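PDB 5UPB: acetoacetate decarboxylase from Sphingomonas wittichii, which probably acts as a lyase on small carbonyl compounds, being acetoacetate decarboxylase-like in fold, although its natural reaction need not be that of its namesake. Local coordinates for residues L163-G169 / I212-P217; M55-G59 / L158-G162; R204-G210 / Y243-I249; R95-P100 / R177-H183. All blocks are in the same frame, centred on the assembly; numbering follows the deposited sequence.

Contact 1 of 4, residues L163-G169 / I212-P217; sequences LTVTRAG and IWAGEP
Ala168 sets its CB over one face of the Trp213 indole, 4.1 Å from CZ3, while Val165 CG1 meets the same ring obliquely, 3.6 Å from CE3. One face of the Arg167 guanidinium lies against the Ala214 methyl; within its own plane, Arg167 NH1 donates to Ala168 O, and NH2 forms a salt bridge with Asp173. Between these groups sits a classic beta bulge: Thr166 and Arg167 both face Ala214, whose O takes a 2.8 Å bond on a lone pair from Thr166 N and a weak one from Arg167 N. Further along, Leu163 holds CG anti to the backbone N (chi1 -174°), which lays its CD1 against the Gly215 backbone, 3.4 Å from Gly215 C. Shortening Leu163 to an alanine removes CD1 and is likely to leave a gap against Gly215. Strand 146-153 flanks this antiparallel pair at Leu163, strand 235-249 flanks it at Trp213, and Thr164 packs on Leu73 of a second subunit.

Contact 2 of 4, residues M55-G59 / L158-G162; sequences MAYVG and LFRLG
Leu161 and Phe159 reach across to Ala56 and Val58 mainly through apolar contacts, with no hydrogen bond between the two strands. The two branches of Leu161 divide the work: CD2 lies 3.9 Å from Ala56 CB, whereas CD1 rests 4.0 Å from Val58 CG2 and also touches the Tyr57 backbone. Val58 points toward the other strand and slides past Phe159 as well, its CG2 lying 3.9 Å from Phe159 CE1. The segments cross at -82° with axes 7.9 Å apart, so they are not paired edge to edge but pack face to face, consistent with opposing walls of the beta barrel known from acetoacetate decarboxylases. A second kind of contact is polar on one side: with CG between the backbone N and the carbonyl carbon (chi1 66°), Phe159 carries its ring tip to the Tyr57 carbonyl, whose O lies at the edge, near the ring plane, 3.7 Å from Phe159 CZ. Tyr57 OH bonds to Glu83, and Arg160 points away from Ala56 and Val58 into the subunit interface.

Contact 3 of 4, residues R204-G210 / Y243-I249; sequences RSDLRVG and YSYGFRI
Val209 CG1 meets the Tyr245 ring obliquely, 4.0 Å from CD1, in the closely packed part of a regular antiparallel pair, 206-210 running against 243-249 at 173°. These neighbouring strands, 206-221 and 235-249, are consistent with the beta barrel of the acetoacetate decarboxylase family. Backbone bonds join Gly210 with Ser244 and Arg208 with Gly246 in both directions, 2.8 Å from Arg208 N to Gly246 O and equally short the other way. Tyr245 extends with CG anti to its own N (chi1 178°), which brings its ring edge to the neighbouring strand: Arg208 O sits there, and Leu207 CD1 arrives from the exposed side, 3.4 Å from Tyr245 CE1. Phe247 CD1 lies over the rim of one face. With an alanine replacing Tyr245, Leu207 and Phe247 would probably lose their shared partner and a gap would open beside Val209. Ser244 OG, a buried hydroxyl, is satisfied by Asp26.

The 204-206 end is looser, and the exposed Arg208 leads away to a cation-pi contact with Tyr134 of a second subunit. Poorly ordered Arg204 passes its CD by Tyr245 OH, and the bend at chi3 turns the guanidinium beside the same hydroxyl. Asp206 and Arg248 cross with flat groups 47° apart; their salt bridge rests on a bent, weak bond, Asp206 OD2 lying 2.9 Å from Arg248 NH1 at the guanidinium edge.

Contact 4 of 4, residues R95-P100 / R177-H183; sequences RQGYFP and RPATFGH
Arg177 NE donates to Gly97 O over 2.9 Å, with the oxygen almost in the guanidinium plane but the donor standing well above the carbonyl plane. The bend of the arginine chain at chi3 (72°) turns NE back to this carbonyl, and NH2 continues to Cys90 O on strand 80-92, so the group is gripped at two places. Two backbone bonds follow: Phe181 N reaches Tyr98 O at 2.8 Å, and Ala179 N reaches Gln96 O at 3.2 Å. Gly97 pairs with Ala179 and Tyr98 with Thr180 as parallel bridges, so strand 179-186 runs alongside strand 95-105, a parallel junction in a fold whose other strand pairs are mostly antiparallel.

Around the arginine, packing takes over. Its CD sits over the face of the Tyr98 ring in a CH-pi contact, 3.8 Å from the centroid, while Tyr98 OH bonds to Arg175 O. Gln96 CB covers one face of the guanidinium, 3.6 Å from Arg177 NH2. Deeper in, Phe181 presents its ring edge to Arg95 O, with CZ 3.6 Å from that oxygen, and packs on Cys90. Phe181 O is buried with no hydrogen-bond partner; Phe99 CD1 comes within 3.2 Å of it and Pro100 CD within 3.3 Å. At the guanidinium of Arg95, a poorly ordered side chain, NE forms a salt bridge with Glu201 while Pro178 CG lies over one face.

Overall arrangement
Strand 156-166 carries contact 2 and then contact 1, residue 162 running straight into 163, with centres about 15 Å apart. Strand 206-221 joins contact 1 to contact 3, whose centres lie about 20 Å apart, and Ile212 touches Tyr243 where they meet. Contact 4, on strands 95-105 and 179-186, lies centre to centre about 15 Å from contact 3 and 25 Å from contact 1; Met55 packs on Tyr98 to link it to contact 2. Along the chain, contacts 1 and 3 interleave, as do 2 and 4. Contacts 1, 3 and 4 pair strands edge to edge, whereas contact 2 packs two faces together. Shared strands thus tie contacts 1, 2 and 3 into a framework that also meets a second subunit.

Contact 1 of 4, residues L163-G169 / I212-P217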
loop_
_atom_site.group_PDB
_atom_site.type_symbol
_atom_site.label_atom_id
_atom_site.label_comp_id
_atom_site.label_asym_id
_atom_site.label_seq_id
_atom_site.Cartn_x
_atom_site.Cartn_y
_atom_site.Cartn_z
ATOM N N LEU A 163 -7.265 -23.062 6.349
ATOM C CA LEU A 163 -7.890 -24.043 7.241
ATOM C C LEU A 163 -9.303 -24.301 6.749
ATOM O O LEU A 163 -10.041 -23.347 6.488
ATOM C CB LEU A 163 -7.956 -23.497 8.669
ATOM C CG LEU A 163 -8.460 -24.456 9.719
ATOM C CD1 LEU A 163 -7.441 -25.569 9.910
ATOM C CD2 LEU A 163 -8.698 -23.685 11.005
ATOM N N THR A 164 -9.686 -25.583 6.648
ATOM C CA THR A 164 -11.091 -25.966 6.512
ATOM C C THR A 164 -11.504 -26.535 7.865
ATOM O O THR A 164 -10.980 -27.567 8.293
ATOM C CB THR A 164 -11.315 -27.003 5.422
ATOM O OG1 THR A 164 -10.859 -26.496 4.172
ATOM C CG2 THR A 164 -12.799 -27.317 5.316
ATOM N N VAL A 165 -12.417 -25.849 8.545
ATOM C CA VAL A 165 -12.748 -26.182 9.930
ATOM C C VAL A 165 -13.480 -27.508 9.966
ATOM O O VAL A 165 -14.386 -27.744 9.159
ATOM C CB VAL A 165 -13.589 -25.061 10.547
ATOM C CG1 VAL A 165 -14.125 -25.468 11.965
ATOM C CG2 VAL A 165 -12.772 -23.762 10.599
ATOM N N THR A 166 -13.066 -28.389 10.872
ATOM C CA THR A 166 -13.746 -29.668 11.065
ATOM C C THR A 166 -14.482 -29.757 12.390
ATOM O O THR A 166 -15.460 -30.488 12.482
ATOM C CB THR A 166 -12.764 -30.846 10.985
ATOM O OG1 THR A 166 -11.700 -30.681 11.926
ATOM C CG2 THR A 166 -12.166 -30.963 9.604
ATOM N N ARG A 167 -14.074 -29.011 13.409
ATOM C CA ARG A 167 -14.734 -29.131 14.699
ATOM C C ARG A 167 -14.342 -27.962 15.577
ATOM O O ARG A 167 -13.325 -27.286 15.353
ATOM C CB ARG A 167 -14.370 -30.441 15.417
ATOM C CG ARG A 167 -12.860 -30.605 15.602
ATOM C CD ARG A 167 -12.551 -31.676 16.640
ATOM N NE ARG A 167 -11.117 -31.924 16.737
ATOM C CZ ARG A 167 -10.265 -31.205 17.476
ATOM N NH1 ARG A 167 -10.666 -30.181 18.208
ATOM N NH2 ARG A 167 -8.998 -31.542 17.512
ATOM N N ALA A 168 -15.197 -27.702 16.556
ATOM C CA ALA A 168 -14.804 -26.833 17.652
ATOM C C ALA A 168 -13.559 -27.412 18.309
ATOM O O ALA A 168 -13.337 -28.635 18.313
ATOM C CB ALA A 168 -15.944 -26.713 18.659
ATOM N N GLY A 169 -12.732 -26.534 18.876
ATOM C CA GLY A 169 -11.476 -26.954 19.457
ATOM C C GLY A 169 -11.309 -26.425 20.865
ATOM O O GLY A 169 -12.195 -25.787 21.421
ATOM N N ILE A 212 -11.797 -21.380 19.711
ATOM C CA ILE A 212 -10.847 -22.231 19.011
ATOM C C ILE A 212 -11.592 -23.197 18.096
ATOM O O ILE A 212 -12.591 -23.837 18.503
ATOM C CB ILE A 212 -9.981 -23.000 20.018
ATOM C CG1 ILE A 212 -9.286 -22.034 20.961
ATOM C CG2 ILE A 212 -8.966 -23.848 19.311
ATOM C CD1 ILE A 212 -8.652 -22.748 22.194
ATOM N N TRP A 213 -11.102 -23.300 16.852
ATOM C CA TRP A 213 -11.604 -24.238 15.850
ATOM C C TRP A 213 -10.437 -24.963 15.199
ATOM O O TRP A 213 -9.439 -24.344 14.831
ATOM C CB TRP A 213 -12.422 -23.521 14.781
ATOM C CG TRP A 213 -13.604 -22.775 15.361
ATOM C CD1 TRP A 213 -13.591 -21.524 15.900
ATOM C CD2 TRP A 213 -14.954 -23.235 15.449
ATOM N NE1 TRP A 213 -14.850 -21.182 16.339
ATOM C CE2 TRP A 213 -15.709 -22.205 16.055
ATOM C CE3 TRP A 213 -15.597 -24.421 15.091
ATOM C CZ2 TRP A 213 -17.075 -22.334 16.332
ATOM C CZ3 TRP A 213 -16.967 -24.541 15.357
ATOM C CH2 TRP A 213 -17.686 -23.499 15.951
ATOM N N ALA A 214 -10.562 -26.271 15.049
ATOM C CA ALA A 214 -9.538 -27.100 14.433
ATOM C C ALA A 214 -10.009 -27.507 13.046
ATOM O O ALA A 214 -11.195 -27.462 12.732
ATOM C CB ALA A 214 -9.247 -28.355 15.273
ATOM N N GLY A 215 -9.081 -27.944 12.213
ATOM C CA GLY A 215 -9.504 -28.341 10.884
ATOM C C GLY A 215 -8.352 -28.811 10.048
ATOM O O GLY A 215 -7.280 -29.144 10.554
ATOM N N GLU A 216 -8.636 -28.931 8.759
ATOM C CA GLU A 216 -7.674 -29.461 7.822
ATOM C C GLU A 216 -6.817 -28.307 7.324
ATOM O O GLU A 216 -7.361 -27.363 6.752
ATOM C CB GLU A 216 -8.359 -30.131 6.648
ATOM C CG GLU A 216 -7.373 -30.775 5.679
ATOM C CD GLU A 216 -8.017 -31.216 4.380
ATOM O OE1 GLU A 216 -9.191 -30.866 4.147
ATOM O OE2 GLU A 216 -7.340 -31.897 3.583
ATOM N N PRO A 217 -5.520 -28.292 7.598
ATOM C CA PRO A 217 -4.691 -27.143 7.229
ATOM C C PRO A 217 -4.089 -27.261 5.842
ATOM O O PRO A 217 -3.976 -28.336 5.263
ATOM C CB PRO A 217 -3.570 -27.173 8.268
ATOM C CG PRO A 217 -3.390 -28.647 8.553
ATOM C CD PRO A 217 -4.802 -29.236 8.478
HETATM O O HOH W 1 -7.941 -27.016 4.019
#

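Contact 2 of 4, residues M55-G59 / L158-G162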
loop_
_atom_site.group_PDB
_atom_site.type_symbol
_atom_site.label_atom_id
_atom_site.label_comp_id
_atom_site.label_asym_id
_atom_site.label_seq_id
_atom_site.Cartn_x
_atom_site.Cartn_y
_atom_site.Cartn_z
ATOM N N MET A 55 5.740 -23.393 14.034
ATOM C CA MET A 55 4.387 -22.892 13.824
ATOM C C MET A 55 4.452 -21.777 12.792
ATOM O O MET A 55 5.326 -20.897 12.863
ATOM C CB MET A 55 3.688 -22.364 15.092
ATOM C CG MET A 55 3.954 -21.021 15.516
ATOM S SD MET A 55 2.799 -20.696 16.864
ATOM C CE MET A 55 3.971 -20.418 18.173
ATOM N N ALA A 56 3.575 -21.853 11.808
ATOM C CA ALA A 56 3.308 -20.738 10.908
ATOM C C ALA A 56 1.997 -20.076 11.330
ATOM O O ALA A 56 1.041 -20.782 11.670
ATOM C CB ALA A 56 3.207 -21.236 9.473
ATOM N N TYR A 57 1.969 -18.732 11.400
ATOM C CA TYR A 57 0.696 -18.062 11.640
ATOM C C TYR A 57 0.532 -16.819 10.792
ATOM O O TYR A 57 1.501 -16.168 10.385
ATOM C CB TYR A 57 0.467 -17.688 13.131
ATOM C CG TYR A 57 1.331 -16.580 13.702
ATOM C CD1 TYR A 57 1.082 -15.246 13.418
ATOM C CD2 TYR A 57 2.375 -16.873 14.547
ATOM C CE1 TYR A 57 1.878 -14.241 13.959
ATOM C CE2 TYR A 57 3.163 -15.884 15.091
ATOM C CZ TYR A 57 2.916 -14.579 14.793
ATOM O OH TYR A 57 3.687 -13.599 15.355
ATOM N N VAL A 58 -0.737 -16.498 10.560
ATOM C CA VAL A 58 -1.154 -15.197 10.064
ATOM C C VAL A 58 -2.207 -14.679 11.026
ATOM O O VAL A 58 -3.154 -15.404 11.353
ATOM C CB VAL A 58 -1.761 -15.272 8.651
ATOM C CG1 VAL A 58 -2.246 -13.900 8.239
ATOM C CG2 VAL A 58 -0.764 -15.878 7.681
ATOM N N GLY A 59 -2.029 -13.461 11.509
ATOM C CA GLY A 59 -2.960 -12.893 12.467
ATOM C C GLY A 59 -3.288 -11.441 12.194
ATOM O O GLY A 59 -2.503 -10.681 11.594
ATOM N N LEU A 158 5.301 -14.845 0.093
ATOM C CA LEU A 158 6.152 -15.463 1.103
ATOM C C LEU A 158 5.579 -16.806 1.549
ATOM O O LEU A 158 6.250 -17.841 1.451
ATOM C CB LEU A 158 6.285 -14.527 2.299
ATOM C CG LEU A 158 6.911 -13.157 1.966
ATOM C CD1 LEU A 158 6.578 -12.186 3.104
ATOM C CD2 LEU A 158 8.392 -13.307 1.733
ATOM N N PHE A 159 4.352 -16.807 2.065
ATOM C CA PHE A 159 3.663 -18.079 2.245
ATOM C C PHE A 159 2.163 -17.859 2.292
ATOM O O PHE A 159 1.679 -16.729 2.389
ATOM C CB PHE A 159 4.161 -18.841 3.484
ATOM C CG PHE A 159 3.864 -18.199 4.816
ATOM C CD1 PHE A 159 2.694 -18.504 5.523
ATOM C CD2 PHE A 159 4.784 -17.337 5.405
ATOM C CE1 PHE A 159 2.444 -17.946 6.776
ATOM C CE2 PHE A 159 4.534 -16.770 6.657
ATOM C CZ PHE A 159 3.349 -17.097 7.351
ATOM N N ARG A 160 1.442 -18.952 2.054
ATOM C CA ARG A 160 -0.006 -18.986 2.138
ATOM C C ARG A 160 -0.404 -20.035 3.169
ATOM O O ARG A 160 0.242 -21.076 3.264
ATOM C CB ARG A 160 -0.650 -19.360 0.811
ATOM C CG ARG A 160 -0.128 -18.584 -0.372
ATOM C CD ARG A 160 -0.447 -19.315 -1.663
ATOM N NE ARG A 160 -1.885 -19.388 -1.915
ATOM C CZ ARG A 160 -2.424 -20.197 -2.818
ATOM N NH1 ARG A 160 -1.655 -21.019 -3.530
ATOM N NH2 ARG A 160 -3.730 -20.188 -3.005
ATOM N N LEU A 161 -1.449 -19.743 3.930
ATOM C CA LEU A 161 -2.005 -20.650 4.934
ATOM C C LEU A 161 -3.509 -20.707 4.773
ATOM O O LEU A 161 -4.144 -19.722 4.385
ATOM C CB LEU A 161 -1.789 -20.200 6.364
ATOM C CG LEU A 161 -0.432 -20.121 7.002
ATOM C CD1 LEU A 161 -0.670 -19.778 8.470
ATOM C CD2 LEU A 161 0.311 -21.428 6.824
ATOM N N GLY A 162 -4.081 -21.849 5.153
ATOM C CA GLY A 162 -5.524 -21.972 5.128
ATOM C C GLY A 162 -5.975 -23.078 6.055
ATOM O O GLY A 162 -5.185 -23.919 6.497
#

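Contact 3 of 4, residues R204-G210 / Y243-I249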
loop_
_atom_site.group_PDB
_atom_site.type_symbol
_atom_site.label_atom_id
_atom_site.label_comp_id
_atom_site.label_asym_id
_atom_site.label_seq_id
_atom_site.Cartn_x
_atom_site.Cartn_y
_atom_site.Cartn_z
ATOM N N ARG A 204 4.234 -13.605 28.929
ATOM C CA ARG A 204 2.954 -12.927 28.973
ATOM C C ARG A 204 2.558 -12.758 30.430
ATOM O O ARG A 204 2.529 -13.731 31.190
ATOM C CB ARG A 204 1.958 -13.775 28.201
ATOM C CG ARG A 204 2.369 -13.830 26.716
ATOM C CD ARG A 204 1.432 -14.579 25.799
ATOM N NE ARG A 204 1.577 -16.022 25.940
ATOM C CZ ARG A 204 2.411 -16.748 25.208
ATOM N NH1 ARG A 204 3.167 -16.172 24.282
ATOM N NH2 ARG A 204 2.491 -18.053 25.395
ATOM N N SER A 205 2.133 -11.560 30.786
ATOM C CA SER A 205 1.644 -11.268 32.116
ATOM C C SER A 205 0.134 -11.370 32.163
ATOM O O SER A 205 -0.462 -11.394 33.246
ATOM C CB SER A 205 2.105 -9.858 32.530
ATOM O OG SER A 205 1.427 -8.869 31.750
ATOM N N ASP A 206 -0.480 -11.493 30.998
ATOM C CA ASP A 206 -1.888 -11.773 30.865
ATOM C C ASP A 206 -1.971 -12.539 29.561
ATOM O O ASP A 206 -1.268 -12.211 28.592
ATOM C CB ASP A 206 -2.665 -10.441 30.912
ATOM C CG ASP A 206 -4.139 -10.606 31.267
ATOM O OD1 ASP A 206 -4.808 -11.493 30.714
ATOM O OD2 ASP A 206 -4.622 -9.813 32.103
ATOM N N LEU A 207 -2.764 -13.584 29.553
ATOM C CA LEU A 207 -2.885 -14.470 28.399
ATOM C C LEU A 207 -4.291 -15.033 28.341
ATOM O O LEU A 207 -4.791 -15.520 29.363
ATOM C CB LEU A 207 -1.880 -15.625 28.522
ATOM C CG LEU A 207 -2.070 -16.835 27.614
ATOM C CD1 LEU A 207 -2.064 -16.441 26.175
ATOM C CD2 LEU A 207 -0.968 -17.842 27.903
ATOM N N ARG A 208 -4.927 -14.928 27.176
ATOM C CA ARG A 208 -6.213 -15.560 26.942
ATOM C C ARG A 208 -6.275 -16.187 25.554
ATOM O O ARG A 208 -5.857 -15.568 24.578
ATOM C CB ARG A 208 -7.378 -14.574 27.109
ATOM C CG ARG A 208 -8.722 -15.221 26.867
ATOM C CD ARG A 208 -9.881 -14.274 27.011
ATOM N NE ARG A 208 -11.110 -14.949 26.613
ATOM C CZ ARG A 208 -12.242 -14.338 26.319
ATOM N NH1 ARG A 208 -12.307 -13.017 26.387
ATOM N NH2 ARG A 208 -13.298 -15.054 25.935
ATOM N N VAL A 209 -6.765 -17.404 25.462
ATOM C CA VAL A 209 -7.059 -18.051 24.186
ATOM C C VAL A 209 -8.483 -18.571 24.276
ATOM O O VAL A 209 -8.905 -19.097 25.318
ATOM C CB VAL A 209 -6.063 -19.165 23.819
ATOM C CG1 VAL A 209 -4.682 -18.559 23.566
ATOM C CG2 VAL A 209 -5.993 -20.234 24.942
ATOM N N GLY A 210 -9.219 -18.457 23.179
ATOM C CA GLY A 210 -10.589 -18.938 23.159
ATOM C C GLY A 210 -11.106 -18.940 21.739
ATOM O O GLY A 210 -10.379 -18.630 20.797
ATOM N N TYR A 243 -8.233 -19.203 16.061
ATOM C CA TYR A 243 -8.643 -18.905 17.422
ATOM C C TYR A 243 -8.470 -17.426 17.682
ATOM O O TYR A 243 -7.862 -16.686 16.890
ATOM C CB TYR A 243 -7.851 -19.714 18.436
ATOM C CG TYR A 243 -6.365 -19.468 18.383
ATOM C CD1 TYR A 243 -5.574 -20.149 17.487
ATOM C CD2 TYR A 243 -5.751 -18.603 19.281
ATOM C CE1 TYR A 243 -4.201 -19.946 17.461
ATOM C CE2 TYR A 243 -4.400 -18.403 19.267
ATOM C CZ TYR A 243 -3.621 -19.086 18.361
ATOM O OH TYR A 243 -2.259 -18.878 18.359
ATOM N N SER A 244 -8.952 -17.020 18.851
ATOM C CA SER A 244 -8.747 -15.659 19.329
ATOM C C SER A 244 -7.803 -15.669 20.516
ATOM O O SER A 244 -7.754 -16.621 21.315
ATOM C CB SER A 244 -10.069 -14.996 19.674
ATOM O OG SER A 244 -10.869 -14.973 18.510
ATOM N N TYR A 245 -7.107 -14.554 20.657
ATOM C CA TYR A 245 -6.009 -14.454 21.580
ATOM C C TYR A 245 -5.894 -13.053 22.130
ATOM O O TYR A 245 -5.964 -12.069 21.390
ATOM C CB TYR A 245 -4.778 -14.778 20.704
ATOM C CG TYR A 245 -3.405 -14.736 21.278
ATOM C CD1 TYR A 245 -3.163 -15.032 22.580
ATOM C CD2 TYR A 245 -2.337 -14.323 20.482
ATOM C CE1 TYR A 245 -1.898 -14.993 23.086
ATOM C CE2 TYR A 245 -1.062 -14.265 20.974
ATOM C CZ TYR A 245 -0.838 -14.597 22.279
ATOM O OH TYR A 245 0.442 -14.520 22.800
ATOM N N GLY A 246 -5.587 -12.985 23.414
ATOM C CA GLY A 246 -5.335 -11.715 24.064
ATOM C C GLY A 246 -4.129 -11.871 24.958
ATOM O O GLY A 246 -3.925 -12.927 25.572
ATOM N N PHE A 247 -3.357 -10.786 25.086
ATOM C CA PHE A 247 -2.185 -10.870 25.945
ATOM C C PHE A 247 -1.716 -9.471 26.316
ATOM O O PHE A 247 -2.092 -8.469 25.692
ATOM C CB PHE A 247 -1.057 -11.655 25.255
ATOM C CG PHE A 247 -0.612 -11.084 23.905
ATOM C CD1 PHE A 247 -1.239 -11.443 22.716
ATOM C CD2 PHE A 247 0.432 -10.208 23.857
ATOM C CE1 PHE A 247 -0.817 -10.909 21.498
ATOM C CE2 PHE A 247 0.867 -9.667 22.606
ATOM C CZ PHE A 247 0.219 -10.034 21.457
ATOM N N ARG A 248 -0.896 -9.424 27.367
ATOM C CA ARG A 248 -0.184 -8.241 27.791
ATOM C C ARG A 248 1.253 -8.681 27.867
ATOM O O ARG A 248 1.548 -9.717 28.471
ATOM C CB ARG A 248 -0.606 -7.686 29.165
ATOM C CG ARG A 248 -1.899 -6.865 29.276
ATOM C CD ARG A 248 -2.089 -6.436 30.772
ATOM N NE ARG A 248 -3.137 -5.440 31.056
ATOM C CZ ARG A 248 -4.347 -5.679 31.579
ATOM N NH1 ARG A 248 -4.748 -6.910 31.924
ATOM N NH2 ARG A 248 -5.169 -4.654 31.771
ATOM N N ILE A 249 2.131 -7.825 27.381
ATOM C CA ILE A 249 3.572 -8.018 27.401
ATOM C C ILE A 249 4.208 -6.684 27.718
ATOM O O ILE A 249 3.706 -5.642 27.290
ATOM C CB ILE A 249 4.079 -8.582 26.065
ATOM C CG1 ILE A 249 3.610 -10.027 25.887
ATOM C CG2 ILE A 249 5.560 -8.487 25.987
ATOM C CD1 ILE A 249 3.945 -10.628 24.523
#

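Contact 4 of 4, residues R95-P100 / R177-H183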
loop_
_atom_site.group_PDB
_atom_site.type_symbol
_atom_site.label_atom_id
_atom_site.label_comp_id
_atom_site.label_asym_id
_atom_site.label_seq_id
_atom_site.Cartn_x
_atom_site.Cartn_y
_atom_site.Cartn_z
ATOM N N ARG A 95 13.822 -24.551 29.633
ATOM C CA ARG A 95 12.678 -23.685 29.454
ATOM C C ARG A 95 12.235 -23.752 28.001
ATOM O O ARG A 95 13.032 -23.544 27.081
ATOM C CB ARG A 95 13.018 -22.260 29.871
ATOM C CG ARG A 95 11.842 -21.350 29.841
ATOM C CD ARG A 95 12.092 -20.123 30.681
ATOM N NE ARG A 95 10.951 -19.224 30.602
ATOM C CZ ARG A 95 9.789 -19.421 31.216
ATOM N NH1 ARG A 95 9.600 -20.492 31.976
ATOM N NH2 ARG A 95 8.812 -18.538 31.063
ATOM N N GLN A 96 10.963 -24.032 27.801
ATOM C CA GLN A 96 10.428 -24.282 26.474
ATOM C C GLN A 96 9.874 -23.003 25.883
ATOM O O GLN A 96 9.161 -22.259 26.553
ATOM C CB GLN A 96 9.290 -25.309 26.560
ATOM C CG GLN A 96 9.719 -26.679 27.084
ATOM C CD GLN A 96 8.596 -27.690 27.017
ATOM O OE1 GLN A 96 7.470 -27.403 27.421
ATOM N NE2 GLN A 96 8.893 -28.873 26.496
ATOM N N GLY A 97 10.177 -22.756 24.616
ATOM C CA GLY A 97 9.646 -21.555 24.019
ATOM C C GLY A 97 9.583 -21.669 22.515
ATOM O O GLY A 97 9.820 -22.736 21.940
ATOM N N TYR A 98 9.281 -20.534 21.891
ATOM C CA TYR A 98 9.349 -20.369 20.457
ATOM C C TYR A 98 10.361 -19.265 20.167
ATOM O O TYR A 98 10.452 -18.293 20.920
ATOM C CB TYR A 98 8.005 -19.964 19.835
ATOM C CG TYR A 98 7.073 -21.112 19.681
ATOM C CD1 TYR A 98 7.228 -22.045 18.644
ATOM C CD2 TYR A 98 6.030 -21.303 20.604
ATOM C CE1 TYR A 98 6.346 -23.126 18.515
ATOM C CE2 TYR A 98 5.161 -22.359 20.484
ATOM C CZ TYR A 98 5.306 -23.275 19.448
ATOM O OH TYR A 98 4.405 -24.335 19.367
ATOM N N PHE A 99 11.116 -19.422 19.077
ATOM C CA PHE A 99 11.918 -18.337 18.523
ATOM C C PHE A 99 11.269 -17.936 17.213
ATOM O O PHE A 99 11.175 -18.769 16.296
ATOM C CB PHE A 99 13.373 -18.744 18.282
ATOM C CG PHE A 99 14.196 -17.653 17.656
ATOM C CD1 PHE A 99 14.534 -16.519 18.376
ATOM C CD2 PHE A 99 14.611 -17.758 16.334
ATOM C CE1 PHE A 99 15.268 -15.513 17.798
ATOM C CE2 PHE A 99 15.356 -16.759 15.742
ATOM C CZ PHE A 99 15.695 -15.638 16.469
ATOM N N PRO A 100 10.699 -16.747 17.116
ATOM C CA PRO A 100 10.029 -16.347 15.857
ATOM C C PRO A 100 11.039 -15.829 14.824
ATOM O O PRO A 100 11.229 -14.635 14.624
ATOM C CB PRO A 100 9.044 -15.274 16.333
ATOM C CG PRO A 100 9.767 -14.631 17.486
ATOM C CD PRO A 100 10.625 -15.693 18.140
ATOM N N ARG A 177 4.004 -23.056 24.356
ATOM C CA ARG A 177 5.306 -23.069 24.983
ATOM C C ARG A 177 5.415 -21.713 25.660
ATOM O O ARG A 177 5.322 -20.680 24.976
ATOM C CB ARG A 177 6.408 -23.321 23.933
ATOM C CG ARG A 177 6.210 -24.674 23.211
ATOM C CD ARG A 177 7.154 -24.951 22.043
ATOM N NE ARG A 177 8.517 -25.222 22.497
ATOM C CZ ARG A 177 8.986 -26.403 22.900
ATOM N NH1 ARG A 177 8.220 -27.493 22.944
ATOM N NH2 ARG A 177 10.251 -26.484 23.271
ATOM N N PRO A 178 5.655 -21.649 26.970
ATOM C CA PRO A 178 5.414 -20.375 27.680
ATOM C C PRO A 178 6.313 -19.237 27.209
ATOM O O PRO A 178 5.864 -18.089 27.116
ATOM C CB PRO A 178 5.721 -20.717 29.142
ATOM C CG PRO A 178 6.499 -21.988 29.117
ATOM C CD PRO A 178 6.166 -22.712 27.846
ATOM N N ALA A 179 7.556 -19.526 26.858
ATOM C CA ALA A 179 8.496 -18.453 26.568
ATOM C C ALA A 179 8.511 -18.148 25.086
ATOM O O ALA A 179 8.391 -19.040 24.248
ATOM C CB ALA A 179 9.905 -18.811 27.020
ATOM N N THR A 180 8.706 -16.876 24.768
ATOM C CA THR A 180 9.123 -16.455 23.440
ATOM C C THR A 180 10.523 -15.896 23.583
ATOM O O THR A 180 10.748 -14.945 24.337
ATOM C CB THR A 180 8.156 -15.444 22.824
ATOM O OG1 THR A 180 6.861 -16.016 22.742
ATOM C CG2 THR A 180 8.597 -15.036 21.431
ATOM N N PHE A 181 11.466 -16.523 22.905
ATOM C CA PHE A 181 12.854 -16.106 22.984
ATOM C C PHE A 181 13.132 -15.168 21.820
ATOM O O PHE A 181 12.618 -15.352 20.708
ATOM C CB PHE A 181 13.784 -17.324 22.960
ATOM C CG PHE A 181 13.556 -18.289 24.082
ATOM C CD1 PHE A 181 13.745 -17.894 25.384
ATOM C CD2 PHE A 181 13.137 -19.583 23.829
ATOM C CE1 PHE A 181 13.556 -18.756 26.417
ATOM C CE2 PHE A 181 12.942 -20.470 24.868
ATOM C CZ PHE A 181 13.145 -20.055 26.167
ATOM N N GLY A 182 13.906 -14.121 22.098
ATOM C CA GLY A 182 14.227 -13.133 21.091
ATOM C C GLY A 182 15.721 -12.910 21.035
ATOM O O GLY A 182 16.464 -13.260 21.961
ATOM N N HIS A 183 16.157 -12.326 19.916
ATOM C CA HIS A 183 17.555 -11.940 19.723
ATOM C C HIS A 183 17.527 -10.436 19.538
ATOM O O HIS A 183 17.223 -9.943 18.448
ATOM C CB HIS A 183 18.185 -12.634 18.514
ATOM C CG HIS A 183 19.603 -12.236 18.278
ATOM N ND1 HIS A 183 20.273 -12.506 17.099
ATOM C CD2 HIS A 183 20.479 -11.568 19.065
ATOM C CE1 HIS A 183 21.513 -12.061 17.194
ATOM N NE2 HIS A 183 21.657 -11.470 18.366
#